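2-amino-4-hydroxy-6-hydroxymethyldihydropteridine pyrophosphokinase (Haemophilus influenzae, PDB 1CBK) probably catalyses the transfer of pyrophosphate from ATP to 6-hydroxymethyl-7,8-dihydropterin, a step in folate biosynthesis. Local coordinates at residues T3-L8 and I98-N103; G9-T14 and D50-V55; H33-S38 and K60-L65. All blocks are in the same frame, centred on the assembly; numbering follows the deposited sequence.

Contact 1: T3-L8 and I98-N103; sequences TAYIAL and ILLYGN
A classic beta bulge joins Tyr5 to Leu99 and Leu100, where the antiparallel strands 2-10 and 95-101 pair in the central sheet of the HPPK fold. Tyr5 O takes two backbone donors: Leu99 N binds it at 2.8 Å, while Leu100 N, at 3.4 Å, adds a weak bond. In return, Tyr5 N donates to Leu100 O. Beyond the bulge Gly102 N reaches Thr3 O at 2.9 Å, and a water donates to both Thr3 O and Gly102 O, extending the pairing where the strand gives way to a turn; the positive phi of Gly102 (63°) is easiest for a residue without a side chain.

On the face shared by Tyr5 and Leu100, the branch CD1 of Leu100 meets the ring atom CD2 of Tyr5 at 3.7 Å, the two side chains crossing obliquely. Chi1 of -73° sets Tyr5 CG beside the backbone N, and the ring meets the leucine from there. The extra residue, Leu99, turns toward strand 2-10, and its CG and CD2 both come to 3.7 Å from Ala7 CB; the short methyl of Ala7 lets the branched end of Leu99 come into direct contact. On the other face Ala4 CB lies 4.5 Å from Tyr101 CD1, and the Tyr101 hydroxyl is bonded to Leu65 O. Helix 67-80 packs on Ile98 and Tyr101. The carbonyl of Tyr5 thus serves both N-H groups of the bulge, the backbone groups of Ala4 and Ile6 turn outward to bond strand 54-63, and the buried side-chain contacts between the two segments are apolar.

Contact 2: G9-T14 and D50-V55; sequences GSNLNT and DQPDYV. With ROI (7,8-dihydro-7,7-dimethyl-6-hydroxypterin), chain D.
Asn11 and the bound pterin analogue sandwich the ring of Tyr54. On one face the amide of Asn11 is stacked with its plane 7° from that of the ring, and Asn11 CB sits 3.5 Å from the ring centroid in a CH-pi contact. Over the opposite face lies the ligand 7,8-dihydro-7,7-dimethyl-6-hydroxypterin, whose N3 comes to 3.2 Å from Tyr54 CG; Asn56 ND2, Ser43 OG, Lys44 O and Leu46 O hydrogen-bond this ligand. A flat aromatic side chain suits this place, since it offers one broad surface to the pterin and another to the amide.

The Asn11 amide is held by its own bonds. ND2 donates to Pro52 O at 3.0 Å in a nearly straight bond (174°), with the acceptor in the amide plane, and makes a weaker, bent bond to Gln51 OE1. Chi1 of 76° puts Asn11 CG between the backbone N and the carbonyl carbon, 3.5 Å from Tyr54 CZ. OD1 accepts from Arg92 N while ND2 donates to Pro52 O, which should hold the amide's rotation. Pro52 also lays its ring against the Asn11 backbone, CB being 3.6 Å from Asn11 O.

Behind this stack, the C-terminal end of strand 2-10 meets the start of its antiparallel neighbour 54-63. Ser10 and Val55 form a hydrogen-bonded pair, Val55 N donating to Ser10 O at 2.8 Å and Ser10 N to Val55 O at 3.1 Å. Gly9 CA approaches the ligand's O4 at 3.9 Å, where a side chain would collide with that oxygen.

Farther out, Tyr54 OH is hydrogen-bonded to Arg92 NE, and Gln51 NE2 to Pro48 O and Trp89 O, while Ser10 OG is tied to Thr93 O.

Contact 3: H33-S38 and K60-L65; sequences HLVTTS and KIETEL
Lys60, Glu62 and Val35 bury the most surface where the paired strands 33-37 and 60-63 meet. Lys60 is gripped through its backbone: Lys60 N donates to Thr36 O at 2.8 Å in an almost straight bond (175°), and Lys60 O accepts from Val35 N at 2.8 Å and, weakly, from Thr36 N. Its side chain is fully extended, with CG anti to the backbone N (chi1 177°), and the methylenes do the packing: CB lies 3.9 Å from Thr36 CG2, and CD also approaches that methyl. A lysine suits this partly exposed face because its long aliphatic part can pack beside a threonine methyl, while CE passes the Tyr5 hydroxyl of the next strand.

Val35 turns toward the opposing strand. Its CG2 touches Glu62 CG at 3.5 Å and comes equally near CD, so one branch of the valine rests against the stem and carboxyl carbon of the glutamate.

Glu62 pairs with His33 through two backbone bonds, His33 N reaching Glu62 O at 2.8 Å and Glu62 N reaching His33 O. Their side chains run side by side in the same direction, Glu62 OE1 lying 3.9 Å from His33 CD2 at the ring edge. The nearest charged atoms stay apart, and any electrostatic attraction would depend on the histidine's protonation. On the other face Leu34 CD1 meets Ile61 CG2 at 3.9 Å, beside helix 15-27. Two successive residues, Val35 and Thr36, facing the single Lys60 form a classic beta bulge, here in the antiparallel hairpin of strands 32-43 and 54-63.

All three contacts belong to one antiparallel sheet, in which strands 95-101, 2-10, 54-63 and 32-43 lie next to one another in that order. Contacts 1 and 2 share strand 2-10, with centres about 22 Å apart; contacts 2 and 3 share strand 54-63, with centres about 24 Å apart. Contacts 1 and 3, about 9 Å between centres, touch: Ala4 N is hydrogen-bonded to Ile61 O, and Ile6 packs on Ile61. Along the chain the segments run 3-8, 9-14, 33-38, 50-55, 60-65, 98-103, so contact 1 brackets contacts 2 and 3, which interleave. The pterin pocket, with Gly9 and Tyr54 of contact 2, thus lies across the chain's centre from contacts 1 and 3.

Contact 1: T3-L8 and I98-N103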
# COMPACT_ATOMS: atom_id res chain seq x y z
N THR A 3 7.82 22.67 3.11
CA THR A 3 6.63 22.22 3.79
C THR A 3 6.61 20.70 3.65
O THR A 3 6.65 20.19 2.54
CB THR A 3 5.38 22.80 3.13
OG1 THR A 3 5.42 24.23 3.25
CG2 THR A 3 4.11 22.27 3.79
N ALA A 4 6.60 19.99 4.77
CA ALA A 4 6.58 18.54 4.75
C ALA A 4 5.36 18.06 5.51
O ALA A 4 4.83 18.77 6.35
CB ALA A 4 7.84 17.96 5.34
N TYR A 5 4.90 16.85 5.20
CA TYR A 5 3.74 16.26 5.85
C TYR A 5 4.20 14.96 6.47
O TYR A 5 4.89 14.15 5.83
CB TYR A 5 2.62 16.03 4.83
CG TYR A 5 1.96 17.32 4.42
CD1 TYR A 5 0.95 17.88 5.21
CD2 TYR A 5 2.38 18.00 3.26
CE1 TYR A 5 0.37 19.11 4.87
CE2 TYR A 5 1.80 19.24 2.91
CZ TYR A 5 0.80 19.79 3.72
OH TYR A 5 0.25 21.00 3.41
N ILE A 6 3.85 14.79 7.74
CA ILE A 6 4.24 13.60 8.51
C ILE A 6 2.99 12.85 8.98
O ILE A 6 2.06 13.46 9.52
CB ILE A 6 5.11 14.02 9.73
CG1 ILE A 6 6.39 14.70 9.21
CG2 ILE A 6 5.45 12.80 10.61
CD1 ILE A 6 7.16 15.40 10.28
N ALA A 7 2.96 11.54 8.74
CA ALA A 7 1.85 10.70 9.16
C ALA A 7 2.24 10.06 10.50
O ALA A 7 3.38 9.64 10.68
CB ALA A 7 1.57 9.60 8.10
N LEU A 8 1.30 10.03 11.44
CA LEU A 8 1.54 9.43 12.76
C LEU A 8 0.46 8.38 13.05
O LEU A 8 -0.71 8.61 12.80
CB LEU A 8 1.51 10.49 13.88
CG LEU A 8 2.37 11.75 13.84
CD1 LEU A 8 1.67 12.85 13.04
CD2 LEU A 8 2.64 12.20 15.27
N ILE A 98 7.35 10.13 6.74
CA ILE A 98 7.37 11.33 5.91
C ILE A 98 6.52 11.04 4.67
O ILE A 98 6.84 10.17 3.87
CB ILE A 98 8.80 11.70 5.44
CG1 ILE A 98 9.75 11.91 6.63
CG2 ILE A 98 8.73 12.99 4.62
CD1 ILE A 98 11.23 11.81 6.27
N LEU A 99 5.37 11.71 4.57
CA LEU A 99 4.48 11.51 3.43
C LEU A 99 4.94 12.33 2.25
O LEU A 99 5.00 11.84 1.12
CB LEU A 99 3.06 11.95 3.78
CG LEU A 99 2.24 11.25 4.85
CD1 LEU A 99 0.90 12.02 5.02
CD2 LEU A 99 1.97 9.80 4.43
N LEU A 100 5.26 13.59 2.52
CA LEU A 100 5.65 14.55 1.48
C LEU A 100 6.74 15.47 1.99
O LEU A 100 6.75 15.84 3.17
CB LEU A 100 4.44 15.41 1.09
CG LEU A 100 3.22 14.64 0.56
CD1 LEU A 100 1.99 15.53 0.58
CD2 LEU A 100 3.51 14.06 -0.85
N TYR A 101 7.65 15.82 1.09
CA TYR A 101 8.77 16.71 1.40
C TYR A 101 8.76 17.70 0.25
O TYR A 101 9.38 17.47 -0.80
CB TYR A 101 10.09 15.94 1.44
CG TYR A 101 11.28 16.79 1.86
CD1 TYR A 101 11.61 16.93 3.21
CD2 TYR A 101 12.04 17.49 0.91
CE1 TYR A 101 12.68 17.74 3.61
CE2 TYR A 101 13.10 18.31 1.30
CZ TYR A 101 13.41 18.43 2.65
OH TYR A 101 14.44 19.26 3.03
N GLY A 102 8.02 18.79 0.45
CA GLY A 102 7.88 19.80 -0.59
C GLY A 102 7.19 19.06 -1.72
O GLY A 102 6.30 18.23 -1.51
N ASN A 103 7.69 19.29 -2.92
CA ASN A 103 7.16 18.67 -4.11
C ASN A 103 8.19 17.70 -4.61
O ASN A 103 8.14 17.29 -5.76
CB ASN A 103 6.96 19.71 -5.19
CG ASN A 103 5.53 19.99 -5.42
OD1 ASN A 103 4.76 19.10 -5.84
ND2 ASN A 103 5.12 21.23 -5.14
O HOH W 1 4.58 19.16 0.70

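Contact 2: G9-T14 and D50-V55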
# COMPACT_ATOMS: atom_id res chain seq x y z
N GLY A 9 0.87 7.26 13.64
CA GLY A 9 -0.10 6.23 13.98
C GLY A 9 0.35 5.44 15.20
O GLY A 9 1.55 5.37 15.47
N SER A 10 -0.59 4.91 15.96
CA SER A 10 -0.26 4.12 17.16
C SER A 10 -1.46 3.33 17.60
O SER A 10 -2.59 3.80 17.44
CB SER A 10 0.15 5.04 18.33
OG SER A 10 0.21 4.34 19.59
N ASN A 11 -1.24 2.13 18.11
CA ASN A 11 -2.36 1.35 18.65
C ASN A 11 -1.93 0.61 19.93
O ASN A 11 -2.62 -0.31 20.37
CB ASN A 11 -2.98 0.37 17.63
CG ASN A 11 -2.15 -0.88 17.40
OD1 ASN A 11 -0.93 -0.88 17.53
ND2 ASN A 11 -2.82 -1.94 16.97
N LEU A 12 -0.86 1.07 20.57
CA LEU A 12 -0.34 0.39 21.75
C LEU A 12 0.15 1.37 22.82
O LEU A 12 0.71 2.43 22.51
CB LEU A 12 0.82 -0.54 21.33
CG LEU A 12 0.95 -2.03 21.63
CD1 LEU A 12 2.42 -2.39 21.71
CD2 LEU A 12 0.26 -2.45 22.92
N ASN A 13 -0.09 1.03 24.08
CA ASN A 13 0.34 1.84 25.22
C ASN A 13 -0.13 3.29 25.19
O ASN A 13 0.69 4.23 25.21
CB ASN A 13 1.87 1.78 25.38
CG ASN A 13 2.38 0.38 25.72
OD1 ASN A 13 1.61 -0.52 26.09
ND2 ASN A 13 3.70 0.19 25.63
N THR A 14 -1.44 3.47 25.19
CA THR A 14 -2.10 4.76 25.18
C THR A 14 -1.75 5.58 23.92
O THR A 14 -1.01 6.56 23.98
CB THR A 14 -1.81 5.55 26.50
OG1 THR A 14 -1.94 4.66 27.61
CG2 THR A 14 -2.79 6.69 26.68
N ASP A 50 -7.07 -8.88 14.95
CA ASP A 50 -6.97 -9.12 16.39
C ASP A 50 -5.96 -8.18 17.08
O ASP A 50 -5.07 -8.62 17.83
CB ASP A 50 -6.62 -10.61 16.67
CG ASP A 50 -5.34 -11.06 16.00
OD1 ASP A 50 -4.79 -10.33 15.15
OD2 ASP A 50 -4.88 -12.18 16.32
N GLN A 51 -6.08 -6.88 16.79
CA GLN A 51 -5.20 -5.87 17.40
C GLN A 51 -6.08 -4.67 17.68
O GLN A 51 -7.18 -4.56 17.11
CB GLN A 51 -4.03 -5.51 16.48
CG GLN A 51 -4.40 -4.82 15.20
CD GLN A 51 -3.17 -4.52 14.34
OE1 GLN A 51 -2.20 -3.93 14.82
NE2 GLN A 51 -3.20 -4.97 13.09
N PRO A 52 -5.65 -3.78 18.59
CA PRO A 52 -6.51 -2.63 18.85
C PRO A 52 -6.62 -1.66 17.66
O PRO A 52 -5.75 -1.64 16.78
CB PRO A 52 -5.84 -1.95 20.05
CG PRO A 52 -5.02 -3.07 20.70
CD PRO A 52 -4.48 -3.79 19.51
N ASP A 53 -7.69 -0.88 17.65
CA ASP A 53 -7.89 0.13 16.63
C ASP A 53 -6.76 1.15 16.80
O ASP A 53 -6.28 1.39 17.92
CB ASP A 53 -9.21 0.86 16.85
CG ASP A 53 -10.41 0.06 16.37
OD1 ASP A 53 -10.24 -1.01 15.75
OD2 ASP A 53 -11.54 0.55 16.60
N TYR A 54 -6.37 1.79 15.70
CA TYR A 54 -5.30 2.77 15.72
C TYR A 54 -5.80 4.17 15.92
O TYR A 54 -6.99 4.44 15.73
CB TYR A 54 -4.56 2.75 14.38
CG TYR A 54 -3.58 1.61 14.24
CD1 TYR A 54 -4.03 0.30 13.99
CD2 TYR A 54 -2.22 1.84 14.37
CE1 TYR A 54 -3.10 -0.75 13.85
CE2 TYR A 54 -1.30 0.80 14.24
CZ TYR A 54 -1.73 -0.48 13.98
OH TYR A 54 -0.79 -1.45 13.86
N VAL A 55 -4.90 5.05 16.37
CA VAL A 55 -5.21 6.49 16.48
C VAL A 55 -4.20 7.08 15.46
O VAL A 55 -3.00 6.77 15.50
CB VAL A 55 -5.03 7.07 17.90
CG1 VAL A 55 -5.36 8.58 17.90
CG2 VAL A 55 -5.99 6.38 18.87
N1 ROI D . -3.79 0.45 10.61
C2 ROI D . -4.31 1.68 10.94
N2 ROI D . -5.66 1.79 11.01
N3 ROI D . -3.54 2.76 11.21
C4 ROI D . -2.19 2.72 11.14
O4 ROI D . -1.48 3.69 11.42
C4A ROI D . -1.58 1.49 10.74
N5 ROI D . -0.28 1.40 10.65
C6 ROI D . 0.39 0.25 10.28
C7 ROI D . -0.44 -0.97 9.79
C16 ROI D . -0.47 -1.02 8.21
C15 ROI D . 0.09 -2.27 10.40
N8 ROI D . -1.89 -0.86 10.15
C8A ROI D . -2.47 0.35 10.49
O9 ROI D . 1.66 0.30 10.36

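Contact 3: H33-S38 and K60-L65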
# COMPACT_ATOMS: atom_id res chain seq x y z
N HIS A 33 9.37 23.98 12.30
CA HIS A 33 8.22 24.63 12.93
C HIS A 33 7.00 23.77 12.63
O HIS A 33 6.74 23.47 11.46
CB HIS A 33 8.00 26.03 12.34
CG HIS A 33 6.73 26.69 12.80
ND1 HIS A 33 6.40 26.83 14.13
CD2 HIS A 33 5.67 27.16 12.10
CE1 HIS A 33 5.20 27.36 14.24
NE2 HIS A 33 4.73 27.57 13.02
N LEU A 34 6.29 23.34 13.67
CA LEU A 34 5.07 22.56 13.51
C LEU A 34 3.97 23.55 13.19
O LEU A 34 3.62 24.38 14.04
CB LEU A 34 4.72 21.80 14.81
CG LEU A 34 3.40 21.01 14.88
CD1 LEU A 34 3.42 19.94 13.80
CD2 LEU A 34 3.24 20.35 16.26
N VAL A 35 3.44 23.50 11.98
CA VAL A 35 2.41 24.45 11.58
C VAL A 35 1.01 24.12 12.06
O VAL A 35 0.31 24.98 12.59
CB VAL A 35 2.39 24.65 10.05
CG1 VAL A 35 1.33 25.68 9.67
CG2 VAL A 35 3.74 25.09 9.57
N THR A 36 0.57 22.89 11.82
CA THR A 36 -0.76 22.49 12.23
C THR A 36 -0.78 20.97 12.23
O THR A 36 0.11 20.34 11.65
CB THR A 36 -1.85 23.08 11.25
OG1 THR A 36 -3.16 22.86 11.78
CG2 THR A 36 -1.74 22.45 9.88
N THR A 37 -1.77 20.40 12.92
CA THR A 37 -1.96 18.97 13.04
C THR A 37 -3.46 18.72 12.83
O THR A 37 -4.29 19.49 13.31
CB THR A 37 -1.57 18.46 14.46
OG1 THR A 37 -0.23 18.87 14.76
CG2 THR A 37 -1.66 16.92 14.54
N SER A 38 -3.78 17.67 12.10
CA SER A 38 -5.16 17.30 11.85
C SER A 38 -5.76 16.80 13.17
O SER A 38 -5.06 16.72 14.19
CB SER A 38 -5.18 16.14 10.87
OG SER A 38 -4.59 14.98 11.47
N LYS A 60 1.70 19.00 9.73
CA LYS A 60 2.31 19.82 8.69
C LYS A 60 3.45 20.59 9.33
O LYS A 60 3.25 21.24 10.37
CB LYS A 60 1.28 20.80 8.13
CG LYS A 60 1.82 21.78 7.07
CD LYS A 60 0.72 22.79 6.66
CE LYS A 60 1.24 23.80 5.67
NZ LYS A 60 0.16 24.72 5.19
N ILE A 61 4.64 20.50 8.74
CA ILE A 61 5.79 21.23 9.28
C ILE A 61 6.50 22.04 8.18
O ILE A 61 6.32 21.76 7.00
CB ILE A 61 6.88 20.30 9.92
CG1 ILE A 61 7.44 19.32 8.88
CG2 ILE A 61 6.35 19.58 11.18
CD1 ILE A 61 8.68 18.58 9.37
N GLU A 62 7.29 23.03 8.60
CA GLU A 62 8.10 23.88 7.72
C GLU A 62 9.47 23.62 8.29
O GLU A 62 9.70 23.84 9.48
CB GLU A 62 7.73 25.35 7.88
CG GLU A 62 6.33 25.66 7.33
CD GLU A 62 5.80 27.09 7.59
OE1 GLU A 62 6.42 27.87 8.37
OE2 GLU A 62 4.74 27.42 7.01
N THR A 63 10.35 23.04 7.48
CA THR A 63 11.67 22.70 7.96
C THR A 63 12.79 23.04 6.99
O THR A 63 12.57 23.18 5.76
CB THR A 63 11.72 21.18 8.31
OG1 THR A 63 12.96 20.86 8.97
CG2 THR A 63 11.62 20.32 7.06
N GLU A 64 13.99 23.16 7.54
CA GLU A 64 15.18 23.42 6.75
C GLU A 64 16.06 22.18 6.82
O GLU A 64 17.15 22.16 6.24
CB GLU A 64 15.91 24.67 7.24
CG GLU A 64 15.03 25.92 7.07
CD GLU A 64 15.78 27.24 7.25
OE1 GLU A 64 16.98 27.21 7.62
OE2 GLU A 64 15.18 28.30 7.02
N LEU A 65 15.57 21.13 7.50
CA LEU A 65 16.30 19.87 7.59
C LEU A 65 16.19 19.18 6.22
O LEU A 65 15.15 19.28 5.56
CB LEU A 65 15.71 18.94 8.67
CG LEU A 65 15.72 19.34 10.16
CD1 LEU A 65 15.01 18.30 11.04
CD2 LEU A 65 17.15 19.53 10.65